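Local coordinates for protein ADP-ribose pyrophosphatase (Streptococcus suis, PDB 3O8S) that probably hydrolyses the pyrophosphate bond of ADP-ribose, as a member of the Nudix hydrolase family, at residues G119-K133 with V145-E158. Numbering follows the deposited sequence.
Sequences GLDVEAQRVVAILDK and VTKVFILCRLLGGE. With EDO (1,2-ethanediol), chain D.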
ATOM      1  N   GLY A 119      14.879   2.836  18.847  1.00 48.68           N
ATOM      2  CA  GLY A 119      15.877   1.884  19.327  1.00 49.68           C
ATOM      3  C   GLY A 119      15.344   0.458  19.340  1.00 54.36           C
ATOM      4  O   GLY A 119      15.957  -0.437  19.933  1.00 54.65           O
ATOM      5  N   LEU A 120      14.206   0.229  18.658  1.00 48.62           N
ATOM      6  CA  LEU A 120      13.544  -1.057  18.700  1.00 48.23           C
ATOM      7  C   LEU A 120      13.708  -1.921  17.460  1.00 52.46           C
ATOM      8  O   LEU A 120      13.625  -1.433  16.335  1.00 52.74           O
ATOM      9  CB  LEU A 120      12.024  -0.862  18.968  1.00 46.58           C
ATOM     10  CG  LEU A 120      11.640  -0.022  20.221  1.00 52.44           C
ATOM     11  CD1 LEU A 120      10.120   0.090  20.354  1.00 52.65           C
ATOM     12  CD2 LEU A 120      12.231  -0.608  21.497  1.00 51.92           C
ATOM     13  N   ASP A 121      13.861  -3.236  17.695  1.00 48.38           N
ATOM     14  CA  ASP A 121      13.871  -4.273  16.668  1.00 46.63           C
ATOM     15  C   ASP A 121      12.455  -4.754  16.544  1.00 48.67           C
ATOM     16  O   ASP A 121      11.856  -5.160  17.541  1.00 47.16           O
ATOM     17  CB  ASP A 121      14.806  -5.431  17.013  1.00 50.24           C
ATOM     18  CG  ASP A 121      16.266  -5.052  17.190  1.00 67.30           C
ATOM     19  OD1 ASP A 121      16.786  -4.270  16.353  1.00 66.07           O
ATOM     20  OD2 ASP A 121      16.917  -5.619  18.100  1.00 80.44           O
ATOM     21  N   VAL A 122      11.889  -4.637  15.343  1.00 44.19           N
ATOM     22  CA  VAL A 122      10.522  -5.038  15.073  1.00 42.73           C
ATOM     23  C   VAL A 122      10.476  -5.797  13.773  1.00 51.29           C
ATOM     24  O   VAL A 122      11.383  -5.683  12.935  1.00 52.90           O
ATOM     25  CB  VAL A 122       9.515  -3.829  15.041  1.00 43.59           C
ATOM     26  CG1 VAL A 122       9.525  -3.037  16.353  1.00 42.81           C
ATOM     27  CG2 VAL A 122       9.733  -2.914  13.820  1.00 42.84           C
ATOM     28  N   GLU A 123       9.397  -6.536  13.581  1.00 49.56           N
ATOM     29  CA  GLU A 123       9.167  -7.195  12.314  1.00 50.75           C
ATOM     30  C   GLU A 123       7.856  -6.647  11.722  1.00 48.98           C
ATOM     31  O   GLU A 123       6.851  -6.559  12.428  1.00 45.90           O
ATOM     32  CB  GLU A 123       9.200  -8.734  12.423  1.00 54.05           C
ATOM     33  CG  GLU A 123       8.357  -9.371  13.517  1.00 70.56           C
ATOM     34  CD  GLU A 123       8.427 -10.889  13.567  1.00 95.11           C
ATOM     35  OE1 GLU A 123       9.545 -11.452  13.468  1.00 88.09           O
ATOM     36  OE2 GLU A 123       7.357 -11.517  13.732  1.00 82.23           O
ATOM     37  N   ALA A 124       7.918  -6.164  10.471  1.00 44.48           N
ATOM     38  CA  ALA A 124       6.772  -5.638   9.722  1.00 43.54           C
ATOM     39  C   ALA A 124       5.790  -6.773   9.520  1.00 49.12           C
ATOM     40  O   ALA A 124       6.205  -7.868   9.145  1.00 50.49           O
ATOM     41  CB  ALA A 124       7.235  -5.074   8.399  1.00 45.06           C
ATOM     42  N   GLN A 125       4.513  -6.554   9.836  1.00 44.63           N
ATOM     43  CA  GLN A 125       3.579  -7.659   9.829  1.00 44.02           C
ATOM     44  C   GLN A 125       2.393  -7.507   8.892  1.00 44.37           C
ATOM     45  O   GLN A 125       2.025  -8.461   8.218  1.00 43.03           O
ATOM     46  CB  GLN A 125       3.049  -7.820  11.273  1.00 45.37           C
ATOM     47  CG  GLN A 125       2.431  -9.158  11.578  1.00 60.84           C
ATOM     48  CD  GLN A 125       2.235  -9.333  13.060  1.00 71.71           C
ATOM     49  OE1 GLN A 125       3.047  -9.952  13.734  1.00 67.08           O
ATOM     50  NE2 GLN A 125       1.142  -8.816  13.597  1.00 59.26           N
ATOM     51  N   ARG A 126       1.729  -6.360   8.935  1.00 39.20           N
ATOM     52  CA  ARG A 126       0.479  -6.193   8.249  1.00 37.15           C
ATOM     53  C   ARG A 126       0.326  -4.777   7.782  1.00 39.43           C
ATOM     54  O   ARG A 126       0.722  -3.850   8.485  1.00 39.23           O
ATOM     55  CB  ARG A 126      -0.666  -6.597   9.248  1.00 35.24           C
ATOM     56  CG  ARG A 126      -2.078  -5.985   8.998  1.00 33.42           C
ATOM     57  CD  ARG A 126      -3.072  -6.511  10.027  1.00 34.05           C
ATOM     58  NE  ARG A 126      -3.390  -7.918   9.726  1.00 37.14           N
ATOM     59  CZ  ARG A 126      -4.142  -8.709  10.471  1.00 41.05           C
ATOM     60  NH1 ARG A 126      -4.658  -8.266  11.610  1.00 38.80           N
ATOM     61  NH2 ARG A 126      -4.400  -9.945  10.078  1.00 37.59           N
ATOM     62  N   VAL A 127      -0.289  -4.607   6.597  1.00 36.38           N
ATOM     63  CA  VAL A 127      -0.627  -3.288   6.080  1.00 36.05           C
ATOM     64  C   VAL A 127      -1.983  -2.928   6.704  1.00 41.69           C
ATOM     65  O   VAL A 127      -2.997  -3.558   6.402  1.00 40.32           O
ATOM     66  CB  VAL A 127      -0.641  -3.170   4.526  1.00 38.39           C
ATOM     67  CG1 VAL A 127      -0.805  -1.700   4.103  1.00 37.82           C
ATOM     68  CG2 VAL A 127       0.637  -3.754   3.923  1.00 38.40           C
ATOM     69  N   VAL A 128      -1.985  -1.956   7.605  1.00 39.05           N
ATOM     70  CA  VAL A 128      -3.232  -1.505   8.233  1.00 38.57           C
ATOM     71  C   VAL A 128      -4.065  -0.748   7.176  1.00 42.26           C
ATOM     72  O   VAL A 128      -5.270  -0.971   7.009  1.00 41.04           O
ATOM     73  CB  VAL A 128      -2.973  -0.604   9.489  1.00 39.94           C
ATOM     74  CG1 VAL A 128      -4.284  -0.076  10.066  1.00 39.70           C
ATOM     75  CG2 VAL A 128      -2.139  -1.315  10.563  1.00 38.22           C
ATOM     76  N   ALA A 129      -3.404   0.206   6.533  1.00 41.22           N
ATOM     77  CA  ALA A 129      -4.003   1.145   5.585  1.00 41.45           C
ATOM     78  C   ALA A 129      -2.966   1.817   4.715  1.00 44.46           C
ATOM     79  O   ALA A 129      -1.825   1.962   5.143  1.00 43.32           O
ATOM     80  CB  ALA A 129      -4.759   2.206   6.360  1.00 42.86           C
ATOM     81  N   ILE A 130      -3.368   2.196   3.481  1.00 43.55           N
ATOM     82  CA  ILE A 130      -2.641   2.995   2.479  1.00 44.59           C
ATOM     83  C   ILE A 130      -3.541   4.194   2.254  1.00 47.85           C
ATOM     84  O   ILE A 130      -4.561   4.071   1.590  1.00 45.32           O
ATOM     85  CB  ILE A 130      -2.309   2.232   1.175  1.00 48.23           C
ATOM     86  CG1 ILE A 130      -1.674   0.890   1.458  1.00 49.28           C
ATOM     87  CG2 ILE A 130      -1.462   3.061   0.216  1.00 48.91           C
ATOM     88  CD1 ILE A 130      -2.411  -0.133   0.812  1.00 64.96           C
ATOM     89  N   LEU A 131      -3.216   5.334   2.860  1.00 46.23           N
ATOM     90  CA  LEU A 131      -4.139   6.443   2.830  1.00 47.39           C
ATOM     91  C   LEU A 131      -3.582   7.705   2.243  1.00 53.88           C
ATOM     92  O   LEU A 131      -2.439   8.064   2.459  1.00 54.87           O
ATOM     93  CB  LEU A 131      -4.619   6.733   4.274  1.00 47.53           C
ATOM     94  CG  LEU A 131      -5.399   5.625   4.981  1.00 50.04           C
ATOM     95  CD1 LEU A 131      -5.454   5.872   6.478  1.00 49.88           C
ATOM     96  CD2 LEU A 131      -6.802   5.441   4.366  1.00 50.95           C
ATOM     97  N   ASP A 132      -4.442   8.419   1.559  1.00 53.52           N
ATOM     98  CA  ASP A 132      -4.114   9.695   0.984  1.00 56.81           C
ATOM     99  C   ASP A 132      -4.138  10.745   2.104  1.00 62.16           C
ATOM    100  O   ASP A 132      -5.187  10.943   2.726  1.00 62.76           O
ATOM    101  CB  ASP A 132      -5.115  10.003  -0.129  1.00 60.62           C
ATOM    102  CG  ASP A 132      -4.903  11.338  -0.770  1.00 79.20           C
ATOM    103  OD1 ASP A 132      -3.900  11.494  -1.495  1.00 83.38           O
ATOM    104  OD2 ASP A 132      -5.730  12.231  -0.540  1.00 88.29           O
ATOM    105  N   LYS A 133      -2.968  11.353   2.404  1.00 59.10           N
ATOM    106  CA  LYS A 133      -2.798  12.412   3.415  1.00 60.87           C
ATOM    107  C   LYS A 133      -3.884  13.509   3.298  1.00 68.44           C
ATOM    108  O   LYS A 133      -4.502  13.850   4.309  1.00 68.10           O
ATOM    109  CB  LYS A 133      -1.406  13.069   3.309  1.00 63.71           C
ATOM    110  CG  LYS A 133      -1.103  14.007   4.475  1.00 66.39           C
ATOM    111  CD  LYS A 133       0.227  14.704   4.328  1.00 73.99           C
ATOM    112  CE  LYS A 133       0.548  15.537   5.545  1.00 75.64           C
ATOM    113  NZ  LYS A 133       1.763  16.360   5.330  1.00 89.59           N
ATOM    114  N   VAL A 145       0.756  13.209  -0.457  1.00 63.85           N
ATOM    115  CA  VAL A 145       1.435  12.111   0.232  1.00 59.57           C
ATOM    116  C   VAL A 145       0.508  10.896   0.356  1.00 59.09           C
ATOM    117  O   VAL A 145      -0.668  11.040   0.701  1.00 57.59           O
ATOM    118  CB  VAL A 145       1.963  12.579   1.637  1.00 63.14           C
ATOM    119  CG1 VAL A 145       2.689  11.461   2.379  1.00 60.26           C
ATOM    120  CG2 VAL A 145       2.864  13.818   1.536  1.00 66.30           C
ATOM    121  N   THR A 146       1.052   9.699   0.073  1.00 52.69           N
ATOM    122  CA  THR A 146       0.371   8.430   0.267  1.00 49.18           C
ATOM    123  C   THR A 146       0.999   7.875   1.551  1.00 54.06           C
ATOM    124  O   THR A 146       2.233   7.776   1.649  1.00 55.22           O
ATOM    125  CB  THR A 146       0.482   7.539  -0.983  1.00 56.88           C
ATOM    126  OG1 THR A 146      -0.430   8.020  -1.976  1.00 61.26           O
ATOM    127  CG2 THR A 146       0.171   6.059  -0.689  1.00 49.24           C
ATOM    128  N   LYS A 147       0.165   7.594   2.559  1.00 48.71           N
ATOM    129  CA  LYS A 147       0.653   7.126   3.852  1.00 47.71           C
ATOM    130  C   LYS A 147       0.391   5.656   4.028  1.00 49.54           C
ATOM    131  O   LYS A 147      -0.765   5.235   3.954  1.00 49.49           O
ATOM    132  CB  LYS A 147      -0.007   7.902   4.995  1.00 50.02           C
ATOM    133  CG  LYS A 147       0.274   9.387   5.007  1.00 55.24           C
ATOM    134  CD  LYS A 147      -0.595  10.010   6.068  1.00 62.48           C
ATOM    135  CE  LYS A 147       0.180  10.708   7.143  1.00 70.15           C
ATOM    136  NZ  LYS A 147       1.145   9.810   7.804  1.00 58.51           N
ATOM    137  N   VAL A 148       1.438   4.878   4.307  1.00 44.68           N
ATOM    138  CA  VAL A 148       1.288   3.429   4.542  1.00 42.99           C
ATOM    139  C   VAL A 148       1.480   3.164   6.046  1.00 48.19           C
ATOM    140  O   VAL A 148       2.555   3.424   6.582  1.00 49.64           O
ATOM    141  CB  VAL A 148       2.272   2.588   3.682  1.00 46.69           C
ATOM    142  CG1 VAL A 148       1.999   1.094   3.832  1.00 44.98           C
ATOM    143  CG2 VAL A 148       2.204   2.984   2.210  1.00 47.44           C
ATOM    144  N   PHE A 149       0.420   2.706   6.726  1.00 43.03           N
ATOM    145  CA  PHE A 149       0.449   2.328   8.134  1.00 40.24           C
ATOM    146  C   PHE A 149       0.724   0.846   8.193  1.00 42.80           C
ATOM    147  O   PHE A 149      -0.030   0.074   7.616  1.00 41.35           O
ATOM    148  CB  PHE A 149      -0.863   2.698   8.830  1.00 41.16           C
ATOM    149  CG  PHE A 149      -1.025   4.187   9.034  1.00 43.63           C
ATOM    150  CD1 PHE A 149      -1.534   4.994   8.019  1.00 45.60           C
ATOM    151  CD2 PHE A 149      -0.642   4.788  10.235  1.00 45.27           C
ATOM    152  CE1 PHE A 149      -1.679   6.360   8.206  1.00 46.97           C
ATOM    153  CE2 PHE A 149      -0.796   6.158  10.425  1.00 49.30           C
ATOM    154  CZ  PHE A 149      -1.312   6.932   9.410  1.00 48.49           C
ATOM    155  N   ILE A 150       1.831   0.451   8.841  1.00 39.41           N
ATOM    156  CA  ILE A 150       2.263  -0.930   8.951  1.00 38.39           C
ATOM    157  C   ILE A 150       2.191  -1.378  10.416  1.00 44.88           C
ATOM    158  O   ILE A 150       2.790  -0.745  11.289  1.00 44.17           O
ATOM    159  CB  ILE A 150       3.708  -1.122   8.368  1.00 41.82           C
ATOM    160  CG1 ILE A 150       3.845  -0.576   6.891  1.00 42.18           C
ATOM    161  CG2 ILE A 150       4.234  -2.585   8.532  1.00 38.97           C
ATOM    162  CD1 ILE A 150       3.194  -1.410   5.835  1.00 42.32           C
ATOM    163  N   LEU A 151       1.492  -2.498  10.669  1.00 41.95           N
ATOM    164  CA  LEU A 151       1.459  -3.060  11.997  1.00 42.47           C
ATOM    165  C   LEU A 151       2.737  -3.875  12.147  1.00 45.17           C
ATOM    166  O   LEU A 151       3.074  -4.644  11.252  1.00 44.45           O
ATOM    167  CB  LEU A 151       0.184  -3.870  12.250  1.00 42.57           C
ATOM    168  CG  LEU A 151       0.150  -4.724  13.514  1.00 48.28           C
ATOM    169  CD1 LEU A 151      -0.109  -3.852  14.756  1.00 49.89           C
ATOM    170  CD2 LEU A 151      -0.898  -5.818  13.388  1.00 48.22           C
ATOM    171  N   CYS A 152       3.505  -3.593  13.209  1.00 41.56           N
ATOM    172  CA  CYS A 152       4.775  -4.246  13.502  1.00 41.69           C
ATOM    173  C   CYS A 152       4.688  -4.928  14.827  1.00 47.33           C
ATOM    174  O   CYS A 152       4.016  -4.468  15.749  1.00 48.64           O
ATOM    175  CB  CYS A 152       5.951  -3.270  13.479  1.00 42.46           C
ATOM    176  SG  CYS A 152       6.207  -2.406  11.904  1.00 46.11           S
ATOM    177  N   ARG A 153       5.417  -6.013  14.929  1.00 42.51           N
ATOM    178  CA  ARG A 153       5.496  -6.835  16.091  1.00 41.60           C
ATOM    179  C   ARG A 153       6.837  -6.549  16.769  1.00 43.19           C
ATOM    180  O   ARG A 153       7.879  -6.578  16.102  1.00 41.69           O
ATOM    181  CB  ARG A 153       5.354  -8.281  15.607  1.00 41.63           C
ATOM    182  CG  ARG A 153       5.530  -9.323  16.665  1.00 55.63           C
ATOM    183  CD  ARG A 153       5.351 -10.702  16.060  1.00 60.39           C
ATOM    184  NE  ARG A 153       5.448 -11.700  17.113  1.00 58.06           N
ATOM    185  CZ  ARG A 153       6.565 -12.323  17.453  1.00 65.98           C
ATOM    186  NH1 ARG A 153       7.676 -12.138  16.754  1.00 54.24           N
ATOM    187  NH2 ARG A 153       6.567 -13.186  18.456  1.00 58.03           N
ATOM    188  N   LEU A 154       6.808  -6.248  18.080  1.00 39.64           N
ATOM    189  CA  LEU A 154       8.020  -5.932  18.847  1.00 41.51           C
ATOM    190  C   LEU A 154       8.903  -7.169  19.070  1.00 47.81           C
ATOM    191  O   LEU A 154       8.408  -8.199  19.520  1.00 46.99           O
ATOM    192  CB  LEU A 154       7.651  -5.315  20.219  1.00 42.43           C
ATOM    193  CG  LEU A 154       8.841  -4.898  21.146  1.00 49.12           C
ATOM    194  CD1 LEU A 154       9.624  -3.705  20.574  1.00 49.40           C
ATOM    195  CD2 LEU A 154       8.364  -4.584  22.539  1.00 49.39           C
ATOM    196  N   LEU A 155      10.220  -7.036  18.809  1.00 45.89           N
ATOM    197  CA  LEU A 155      11.192  -8.085  19.080  1.00 45.61           C
ATOM    198  C   LEU A 155      11.926  -7.718  20.349  1.00 49.92           C
ATOM    199  O   LEU A 155      12.032  -8.545  21.228  1.00 51.10           O
ATOM    200  CB  LEU A 155      12.171  -8.347  17.913  1.00 45.98           C
ATOM    201  CG  LEU A 155      11.579  -8.731  16.528  1.00 49.09           C
ATOM    202  CD1 LEU A 155      12.684  -8.961  15.529  1.00 50.42           C
ATOM    203  CD2 LEU A 155      10.661  -9.977  16.592  1.00 48.53           C
ATOM    204  N   GLY A 156      12.345  -6.462  20.480  1.00 46.65           N
ATOM    205  CA  GLY A 156      13.061  -5.989  21.666  1.00 46.97           C
ATOM    206  C   GLY A 156      13.699  -4.634  21.426  1.00 51.08           C
ATOM    207  O   GLY A 156      13.392  -3.963  20.443  1.00 49.87           O
ATOM    208  N   GLY A 157      14.606  -4.254  22.303  1.00 50.73           N
ATOM    209  CA  GLY A 157      15.371  -3.011  22.227  1.00 52.29           C
ATOM    210  C   GLY A 157      14.942  -2.011  23.263  1.00 58.38           C
ATOM    211  O   GLY A 157      14.126  -2.325  24.127  1.00 60.19           O
ATOM    212  N   GLU A 158      15.474  -0.804  23.175  1.00 57.12           N
ATOM    213  CA  GLU A 158      15.195   0.285  24.114  1.00 59.02           C
ATOM    214  C   GLU A 158      15.539   1.612  23.476  1.00 64.05           C
ATOM    215  O   GLU A 158      16.389   1.656  22.588  1.00 64.81           O
ATOM    216  CB  GLU A 158      15.968   0.103  25.451  1.00 62.73           C
ATOM    217  CG  GLU A 158      17.478   0.017  25.333  1.00 74.14           C
ATOM    218  CD  GLU A 158      18.195   0.193  26.659  1.00109.25           C
ATOM    219  OE1 GLU A 158      18.155  -0.745  27.488  1.00104.61           O
ATOM    220  OE2 GLU A 158      18.794   1.272  26.873  1.00112.66           O
TER
HETATM  221  C1  EDO D 208      10.304  -3.264  25.447  1.00 85.74           C
HETATM  222  O1  EDO D 208      11.215  -2.222  25.083  1.00 86.32           O
HETATM  223  C2  EDO D 208       8.976  -2.662  25.894  1.00 85.07           C
HETATM  224  O2  EDO D 208       8.023  -3.699  26.182  1.00 91.04           O
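Strands 120-132 and 145-157 pair antiparallel, their axes 166° apart, from the L120–G157 pair to the D132–T146 pair, and show how classic beta bulges let long, curved strands stay bonded. Q125 N and R126 N both donate to L151 O, at 2.8 and 3.2 Å, V128 and A129 together face F149, and L155 and G156 share D121 O. Each extra residue shifts the register by one, yet both faces remain in step across the strands.

On one face, E123 and R153 run side by side. R153 CG stands anti to the backbone N (chi1 175°), and the extended chain carries NH1 to within 3.1 Å of E123 OE2, a salt bridge whose hydrogen bond is weak. Farther along this face, L131 CD1 reaches F149 CE1 at 4.2 Å. The bulge residues Q125 and V128 instead point toward strand 145-157: Q125 OE1 lies at the edge of the R153 guanidinium but comes nearer its aliphatic part, 3.4 Å from R153 CD, and V128 CG2 packs against L151 CB. On the other face, V122 CG2 meets C152 CB, A124 CB meets I150 CG2, and I130 CG2 touches T146 CG2 at 3.5 Å.

Within the Nudix fold, helix 186-197 packs on F149, L131 and L151; helix 106-118, on V122 and I150, shares the opposite face with F205 of the second subunit, on A124 and V127. R126 bonds to S198 O and, through NH2, bridges to E202 of that subunit. Strand 145-157 continues the sheet to parallel strand 70-79, and strand 120-132 pairs on its other side with strand 204-205.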